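Glucose-6-phosphate isomerase (Chlamydia trachomatis D/UW-3/CX, PDB 6OTU) catalyses the reversible isomerisation of glucose-6-phosphate to fructose-6-phosphate, interconverting an aldose and a ketose phosphate in sugar metabolism. Local coordinates at residues A[21-26]-A[68-73]; A[323-328]-A[372-377]. One frame throughout, in Å; residues are numbered along the deposited sequence.

Contact 1 (A[21-26]-A[68-73]); sequences VALQEM and LEALQG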
ATOM      1  N   VAL A  21     -14.050 -28.974 -12.549  1.00 32.88           N
ATOM      2  CA  VAL A  21     -13.282 -30.089 -13.095  1.00 42.87           C
ATOM      3  C   VAL A  21     -12.808 -29.776 -14.519  1.00 41.67           C
ATOM      4  O   VAL A  21     -11.639 -29.983 -14.864  1.00 45.18           O
ATOM      5  CB  VAL A  21     -14.124 -31.377 -13.020  1.00 42.07           C
ATOM      6  CG1 VAL A  21     -13.608 -32.454 -13.979  1.00 37.80           C
ATOM      7  CG2 VAL A  21     -14.165 -31.863 -11.577  1.00 38.29           C
ATOM      8  N   ALA A  22     -13.699 -29.257 -15.362  1.00 34.28           N
ATOM      9  CA  ALA A  22     -13.270 -28.859 -16.703  1.00 35.94           C
ATOM     10  C   ALA A  22     -12.187 -27.788 -16.643  1.00 34.91           C
ATOM     11  O   ALA A  22     -11.238 -27.804 -17.435  1.00 34.63           O
ATOM     12  CB  ALA A  22     -14.462 -28.353 -17.512  1.00 32.56           C
ATOM     13  N   LEU A  23     -12.315 -26.845 -15.706  1.00 33.67           N
ATOM     14  CA  LEU A  23     -11.369 -25.742 -15.649  1.00 32.70           C
ATOM     15  C   LEU A  23      -9.984 -26.208 -15.202  1.00 34.21           C
ATOM     16  O   LEU A  23      -8.970 -25.611 -15.595  1.00 31.33           O
ATOM     17  CB  LEU A  23     -11.914 -24.654 -14.719  1.00 28.91           C
ATOM     18  CG  LEU A  23     -12.943 -23.685 -15.307  1.00 38.50           C
ATOM     19  CD1 LEU A  23     -13.741 -22.999 -14.188  1.00 28.37           C
ATOM     20  CD2 LEU A  23     -12.254 -22.660 -16.214  1.00 39.15           C
ATOM     21  N   GLN A  24      -9.925 -27.257 -14.376  1.00 37.08           N
ATOM     22  CA  GLN A  24      -8.636 -27.770 -13.925  1.00 40.90           C
ATOM     23  C   GLN A  24      -7.858 -28.370 -15.082  1.00 37.02           C
ATOM     24  O   GLN A  24      -6.636 -28.233 -15.138  1.00 35.23           O
ATOM     25  CB  GLN A  24      -8.826 -28.803 -12.814  1.00 42.58           C
ATOM     26  CG  GLN A  24      -9.291 -28.189 -11.501  1.00 51.99           C
ATOM     27  CD  GLN A  24      -9.497 -29.217 -10.403  1.00 59.50           C
ATOM     28  OE1 GLN A  24      -9.995 -30.325 -10.648  1.00 64.92           O
ATOM     29  NE2 GLN A  24      -9.117 -28.854  -9.180  1.00 57.77           N
ATOM     30  N   GLU A  25      -8.553 -29.020 -16.022  1.00 37.39           N
ATOM     31  CA  GLU A  25      -7.903 -29.496 -17.245  1.00 39.36           C
ATOM     32  C   GLU A  25      -7.430 -28.334 -18.107  1.00 36.63           C
ATOM     33  O   GLU A  25      -6.326 -28.368 -18.651  1.00 39.68           O
ATOM     34  CB  GLU A  25      -8.859 -30.388 -18.035  1.00 35.26           C
ATOM     35  CG  GLU A  25      -9.706 -31.272 -17.152  1.00 47.36           C
ATOM     36  CD  GLU A  25     -10.305 -32.447 -17.886  1.00 55.90           C
ATOM     37  OE1 GLU A  25     -10.690 -33.427 -17.208  1.00 52.72           O
ATOM     38  OE2 GLU A  25     -10.388 -32.389 -19.135  1.00 63.83           O
ATOM     39  N   MET A  26      -8.246 -27.293 -18.229  1.00 44.21           N
ATOM     40  CA  MET A  26      -7.869 -26.146 -19.045  1.00 44.05           C
ATOM     41  C   MET A  26      -6.691 -25.399 -18.441  1.00 32.43           C
ATOM     42  O   MET A  26      -5.811 -24.928 -19.171  1.00 35.29           O
ATOM     43  CB  MET A  26      -9.070 -25.210 -19.220  1.00 45.61           C
ATOM     44  CG  MET A  26     -10.244 -25.852 -19.898  1.00 46.41           C
ATOM     45  SD  MET A  26     -11.662 -24.749 -20.048  1.00 45.37           S
ATOM     46  CE  MET A  26     -12.960 -25.990 -20.145  1.00 34.57           C
ATOM     47  N   LEU A  68     -13.873 -19.398 -20.735  1.00 34.10           N
ATOM     48  CA  LEU A  68     -14.975 -18.515 -20.372  1.00 33.46           C
ATOM     49  C   LEU A  68     -16.326 -19.227 -20.400  1.00 34.75           C
ATOM     50  O   LEU A  68     -17.238 -18.832 -19.666  1.00 39.58           O
ATOM     51  CB  LEU A  68     -14.999 -17.297 -21.306  1.00 34.98           C
ATOM     52  CG  LEU A  68     -13.764 -16.384 -21.211  1.00 33.55           C
ATOM     53  CD1 LEU A  68     -13.659 -15.508 -22.448  1.00 31.29           C
ATOM     54  CD2 LEU A  68     -13.780 -15.535 -19.941  1.00 29.65           C
ATOM     55  N   GLU A  69     -16.496 -20.259 -21.236  1.00 35.48           N
ATOM     56  CA  GLU A  69     -17.754 -20.996 -21.185  1.00 37.41           C
ATOM     57  C   GLU A  69     -17.859 -21.774 -19.881  1.00 40.40           C
ATOM     58  O   GLU A  69     -18.917 -21.793 -19.243  1.00 41.43           O
ATOM     59  CB  GLU A  69     -17.896 -21.928 -22.389  1.00 33.30           C
ATOM     60  N   ALA A  70     -16.758 -22.381 -19.452  1.00 31.24           N
ATOM     61  CA  ALA A  70     -16.764 -23.151 -18.215  1.00 32.15           C
ATOM     62  C   ALA A  70     -16.876 -22.247 -16.985  1.00 39.23           C
ATOM     63  O   ALA A  70     -17.616 -22.565 -16.044  1.00 43.26           O
ATOM     64  CB  ALA A  70     -15.505 -24.020 -18.150  1.00 30.81           C
ATOM     65  N   LEU A  71     -16.136 -21.132 -16.951  1.00 31.99           N
ATOM     66  CA  LEU A  71     -16.350 -20.158 -15.876  1.00 32.19           C
ATOM     67  C   LEU A  71     -17.819 -19.750 -15.802  1.00 44.68           C
ATOM     68  O   LEU A  71     -18.390 -19.658 -14.710  1.00 28.87           O
ATOM     69  CB  LEU A  71     -15.467 -18.923 -16.076  1.00 28.25           C
ATOM     70  CG  LEU A  71     -13.972 -19.073 -15.763  1.00 32.21           C
ATOM     71  CD1 LEU A  71     -13.176 -17.854 -16.228  1.00 33.22           C
ATOM     72  CD2 LEU A  71     -13.746 -19.344 -14.275  1.00 28.44           C
ATOM     73  N   GLN A  72     -18.458 -19.522 -16.956  1.00 29.78           N
ATOM     74  CA  GLN A  72     -19.890 -19.225 -16.923  1.00 33.98           C
ATOM     75  C   GLN A  72     -20.678 -20.374 -16.298  1.00 38.56           C
ATOM     76  O   GLN A  72     -21.612 -20.143 -15.516  1.00 44.05           O
ATOM     77  CB  GLN A  72     -20.416 -18.932 -18.333  1.00 31.22           C
ATOM     78  CG  GLN A  72     -21.946 -19.039 -18.446  1.00 32.17           C
ATOM     79  CD  GLN A  72     -22.667 -17.873 -17.791  1.00 36.46           C
ATOM     80  OE1 GLN A  72     -22.174 -16.746 -17.802  1.00 35.63           O
ATOM     81  NE2 GLN A  72     -23.842 -18.137 -17.222  1.00 32.53           N
ATOM     82  N   GLY A  73     -20.328 -21.618 -16.651  1.00 36.85           N
ATOM     83  CA  GLY A  73     -20.942 -22.770 -16.007  1.00 31.84           C
ATOM     84  C   GLY A  73     -20.708 -22.794 -14.508  1.00 36.04           C
ATOM     85  O   GLY A  73     -21.589 -23.180 -13.741  1.00 39.97           O
TER
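An antiparallel pair of helices, 18-26 and 65-77, meets here through Leu23 and Met26 on one side and Ala70 and Leu71 on the other. Leu23 is the hub. Its branch carbon CG rests on the methyl of Ala70, with Leu23 CG and Ala70 CB 3.8 Å apart, while its two methyls run on to Leu71. The tighter of these touches, between Leu23 CD1 and Leu71 CD2, measures 3.7 Å, and the other methyl, Leu23 CD2, lies 4.0 Å from Leu71 CG. The two leucine side chains cross at about a right angle, so that the fork of one is set across the other. Over the segments the helix axes approach to 9.5 Å, with 152° between their directions, and the methyl of Ala70 touches both Leu23 and Met26, so that both side chains converge on one small residue. The contact between these two helical segments is apolar, and no hydrogen bond joins them. Met26 arrives from one turn further along: with CG anti to its carbonyl carbon (chi1 -60°) and the chain extended beyond, its terminal methyl is carried across to Ala70, Met26 CE standing 3.8 Å from Ala70 CB. Helix 313-327 packs against the same cluster, touching Leu71 with Met319.

Contact 2 (A[323-328]-A[372-377]); sequences WNRNLL and TSPIIW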
ATOM      1  N   TRP A 323     -10.194 -17.659 -11.643  1.00 29.95           N
ATOM      2  CA  TRP A 323      -9.291 -18.281 -12.616  1.00 34.60           C
ATOM      3  C   TRP A 323      -7.836 -18.043 -12.242  1.00 35.02           C
ATOM      4  O   TRP A 323      -7.048 -18.988 -12.143  1.00 29.86           O
ATOM      5  CB  TRP A 323      -9.583 -17.748 -14.019  1.00 30.37           C
ATOM      6  CG  TRP A 323      -8.618 -18.164 -15.102  1.00 31.16           C
ATOM      7  CD1 TRP A 323      -7.713 -17.361 -15.747  1.00 30.46           C
ATOM      8  CD2 TRP A 323      -8.504 -19.465 -15.718  1.00 31.01           C
ATOM      9  NE1 TRP A 323      -7.036 -18.079 -16.699  1.00 34.79           N
ATOM     10  CE2 TRP A 323      -7.495 -19.372 -16.705  1.00 31.12           C
ATOM     11  CE3 TRP A 323      -9.143 -20.699 -15.517  1.00 31.36           C
ATOM     12  CZ2 TRP A 323      -7.101 -20.467 -17.485  1.00 32.08           C
ATOM     13  CZ3 TRP A 323      -8.750 -21.793 -16.300  1.00 34.13           C
ATOM     14  CH2 TRP A 323      -7.741 -21.663 -17.273  1.00 31.88           C
ATOM     15  N   ASN A 324      -7.470 -16.789 -11.990  1.00 33.84           N
ATOM     16  CA  ASN A 324      -6.089 -16.493 -11.631  1.00 29.18           C
ATOM     17  C   ASN A 324      -5.712 -17.107 -10.285  1.00 33.00           C
ATOM     18  O   ASN A 324      -4.634 -17.692 -10.143  1.00 29.26           O
ATOM     19  CB  ASN A 324      -5.875 -14.979 -11.610  1.00 31.70           C
ATOM     20  CG  ASN A 324      -5.698 -14.389 -13.007  1.00 31.56           C
ATOM     21  OD1 ASN A 324      -5.189 -15.044 -13.917  1.00 32.81           O
ATOM     22  ND2 ASN A 324      -6.122 -13.144 -13.176  1.00 39.29           N
ATOM     23  N   ARG A 325      -6.589 -17.001  -9.289  1.00 33.76           N
ATOM     24  CA  ARG A 325      -6.210 -17.401  -7.935  1.00 33.68           C
ATOM     25  C   ARG A 325      -6.184 -18.919  -7.776  1.00 34.58           C
ATOM     26  O   ARG A 325      -5.157 -19.492  -7.401  1.00 34.05           O
ATOM     27  CB  ARG A 325      -7.162 -16.768  -6.912  1.00 33.33           C
ATOM     28  CG  ARG A 325      -7.009 -17.276  -5.472  1.00 34.82           C
ATOM     29  CD  ARG A 325      -5.644 -16.960  -4.862  1.00 28.42           C
ATOM     30  NE  ARG A 325      -5.761 -16.842  -3.415  1.00 32.33           N
ATOM     31  CZ  ARG A 325      -4.892 -17.312  -2.519  1.00 33.44           C
ATOM     32  NH1 ARG A 325      -3.805 -17.973  -2.895  1.00 30.43           N
ATOM     33  NH2 ARG A 325      -5.125 -17.124  -1.228  1.00 35.84           N
ATOM     34  N   ASN A 326      -7.307 -19.583  -8.049  1.00 29.40           N
ATOM     35  CA  ASN A 326      -7.425 -21.022  -7.823  1.00 34.25           C
ATOM     36  C   ASN A 326      -6.958 -21.865  -9.003  1.00 34.97           C
ATOM     37  O   ASN A 326      -6.420 -22.955  -8.803  1.00 41.80           O
ATOM     38  CB  ASN A 326      -8.882 -21.399  -7.494  1.00 32.91           C
ATOM     39  CG  ASN A 326      -9.483 -20.539  -6.375  1.00 35.17           C
ATOM     40  OD1 ASN A 326     -10.340 -19.673  -6.623  1.00 32.85           O
ATOM     41  ND2 ASN A 326      -9.032 -20.771  -5.146  1.00 29.70           N
ATOM     42  N   LEU A 327      -7.161 -21.422 -10.230  1.00 39.03           N
ATOM     43  CA  LEU A 327      -6.816 -22.322 -11.322  1.00 41.02           C
ATOM     44  C   LEU A 327      -5.381 -22.160 -11.792  1.00 39.91           C
ATOM     45  O   LEU A 327      -4.718 -23.166 -12.045  1.00 44.95           O
ATOM     46  CB  LEU A 327      -7.797 -22.140 -12.474  1.00 34.15           C
ATOM     47  CG  LEU A 327      -9.016 -22.877 -11.920  1.00 38.21           C
ATOM     48  CD1 LEU A 327     -10.298 -22.346 -12.480  1.00 51.48           C
ATOM     49  CD2 LEU A 327      -8.874 -24.374 -12.170  1.00 36.20           C
ATOM     50  N   LEU A 328      -4.876 -20.928 -11.880  1.00 38.37           N
ATOM     51  CA  LEU A 328      -3.492 -20.685 -12.280  1.00 38.34           C
ATOM     52  C   LEU A 328      -2.546 -20.588 -11.094  1.00 37.72           C
ATOM     53  O   LEU A 328      -1.326 -20.683 -11.279  1.00 33.13           O
ATOM     54  CB  LEU A 328      -3.390 -19.401 -13.108  1.00 30.75           C
ATOM     55  CG  LEU A 328      -4.133 -19.447 -14.440  1.00 37.35           C
ATOM     56  CD1 LEU A 328      -3.691 -18.263 -15.269  1.00 38.19           C
ATOM     57  CD2 LEU A 328      -3.902 -20.779 -15.167  1.00 30.61           C
ATOM     58  N   THR A 372      -8.528 -19.026  -0.596  1.00 29.15           N
ATOM     59  CA  THR A 372      -9.540 -18.003  -0.803  1.00 38.01           C
ATOM     60  C   THR A 372      -8.909 -16.663  -1.173  1.00 36.26           C
ATOM     61  O   THR A 372      -8.254 -16.572  -2.218  1.00 30.60           O
ATOM     62  CB  THR A 372     -10.412 -17.898   0.432  1.00 36.88           C
ATOM     63  OG1 THR A 372      -9.569 -17.862   1.592  1.00 30.93           O
ATOM     64  CG2 THR A 372     -11.348 -19.117   0.486  1.00 29.68           C
ATOM     65  N   SER A 373      -9.092 -15.622  -0.355  1.00 35.99           N
ATOM     66  CA  SER A 373      -8.663 -14.287  -0.774  1.00 35.49           C
ATOM     67  C   SER A 373      -7.174 -14.277  -1.108  1.00 36.42           C
ATOM     68  O   SER A 373      -6.379 -14.891  -0.390  1.00 28.16           O
ATOM     69  CB  SER A 373      -8.941 -13.227   0.294  1.00 32.28           C
ATOM     70  OG  SER A 373      -8.567 -11.946  -0.205  1.00 36.61           O
ATOM     71  N   PRO A 374      -6.776 -13.659  -2.210  1.00 33.85           N
ATOM     72  CA  PRO A 374      -5.360 -13.351  -2.421  1.00 34.03           C
ATOM     73  C   PRO A 374      -4.972 -12.104  -1.633  1.00 37.30           C
ATOM     74  O   PRO A 374      -5.823 -11.394  -1.078  1.00 27.63           O
ATOM     75  CB  PRO A 374      -5.266 -13.116  -3.934  1.00 27.78           C
ATOM     76  CG  PRO A 374      -6.646 -12.649  -4.334  1.00 32.81           C
ATOM     77  CD  PRO A 374      -7.628 -13.254  -3.343  1.00 30.02           C
ATOM     78  N   ILE A 375      -3.655 -11.861  -1.569  1.00 30.89           N
ATOM     79  CA  ILE A 375      -3.169 -10.571  -1.094  1.00 27.46           C
ATOM     80  C   ILE A 375      -3.582  -9.512  -2.102  1.00 36.99           C
ATOM     81  O   ILE A 375      -3.380  -9.666  -3.313  1.00 32.40           O
ATOM     82  CB  ILE A 375      -1.646 -10.581  -0.898  1.00 38.35           C
ATOM     83  CG1 ILE A 375      -1.184 -11.818  -0.127  1.00 27.58           C
ATOM     84  CG2 ILE A 375      -1.191  -9.319  -0.172  1.00 32.92           C
ATOM     85  CD1 ILE A 375      -1.769 -11.932   1.214  1.00 27.67           C
ATOM     86  N   ILE A 376      -4.206  -8.454  -1.618  1.00 36.07           N
ATOM     87  CA  ILE A 376      -4.575  -7.334  -2.469  1.00 33.32           C
ATOM     88  C   ILE A 376      -3.632  -6.197  -2.118  1.00 33.64           C
ATOM     89  O   ILE A 376      -3.488  -5.844  -0.945  1.00 31.11           O
ATOM     90  CB  ILE A 376      -6.055  -6.960  -2.306  1.00 36.60           C
ATOM     91  CG1 ILE A 376      -6.929  -8.129  -2.787  1.00 38.33           C
ATOM     92  CG2 ILE A 376      -6.391  -5.694  -3.097  1.00 38.72           C
ATOM     93  CD1 ILE A 376      -8.420  -7.996  -2.459  1.00 38.00           C
ATOM     94  N   TRP A 377      -2.933  -5.683  -3.127  1.00 31.00           N
ATOM     95  CA  TRP A 377      -1.932  -4.646  -2.944  1.00 27.42           C
ATOM     96  C   TRP A 377      -1.861  -3.836  -4.233  1.00 32.55           C
ATOM     97  O   TRP A 377      -2.493  -4.178  -5.231  1.00 35.94           O
ATOM     98  CB  TRP A 377      -0.580  -5.262  -2.589  1.00 36.45           C
ATOM     99  CG  TRP A 377      -0.012  -6.075  -3.692  1.00 34.56           C
ATOM    100  CD1 TRP A 377      -0.495  -7.265  -4.183  1.00 37.09           C
ATOM    101  CD2 TRP A 377       1.132  -5.747  -4.482  1.00 27.58           C
ATOM    102  NE1 TRP A 377       0.301  -7.704  -5.227  1.00 27.51           N
ATOM    103  CE2 TRP A 377       1.308  -6.793  -5.424  1.00 27.60           C
ATOM    104  CE3 TRP A 377       2.033  -4.674  -4.485  1.00 27.71           C
ATOM    105  CZ2 TRP A 377       2.348  -6.792  -6.358  1.00 33.96           C
ATOM    106  CZ3 TRP A 377       3.077  -4.678  -5.411  1.00 27.87           C
ATOM    107  CH2 TRP A 377       3.223  -5.732  -6.334  1.00 28.41           C
TER
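Arg325 donates from two nitrogens of its guanidinium group to consecutive backbone carbonyls. The NE of Arg325 bonds to Thr372 O at 2.8 Å, with an N-H...O angle of 145°, and NH2 of Arg325 reaches Ser373 O at 2.7 Å. A longer, weak bond from the same NH2 returns to Thr372 O, which thus receives two donors. Neither main bond is flat: both oxygens lie near the guanidinium edge but tilted from its plane, and NH2 stands 53° out of the carbonyl plane of Ser373. The arginine chain gets there by a bend at chi2 (63°), which turns it across Pro374; its NE lies 3.8 Å from Pro374 CB, and CD of Arg325 packs on the same carbon at 4.0 Å. The buried charge has a further partner, since NH2 also forms a salt bridge with Asp397 of the second subunit, and Thr372 N donates to OG1 of Thr396 of the second subunit. Beyond Pro374 the chain enters strand 375-377, beside strand 332-337. The arrangement thus ties helix 313-327 to the run into the strand that is outermost in the mixed sheet within this chain of the SIS-clan isomerase, at the subunit interface.

In the fold
Both contacts are buried; helix 313-327 supplies one side of contact 2 and packs against contact 1, yet the two show how chemistry follows position. The centre of contact 1 is about 28 Å from the centre of the chain, that of contact 2 about 16 Å. The outer one joins two helices by apolar side chains alone, whereas the inner one joins a helix to backbone carbonyls through a charged group that the second subunit also engages; no other chain touches the segments of contact 1. With centres about 16 Å apart, they abut: Leu23 CB meets Leu327 CD1 at 3.6 Å, and Leu23 CD2 meets Trp323 CZ3 at 3.6 Å. Helix 313-327 thereby presents leucine and tryptophan to the helical pair, and Arg325 to segment 372-377.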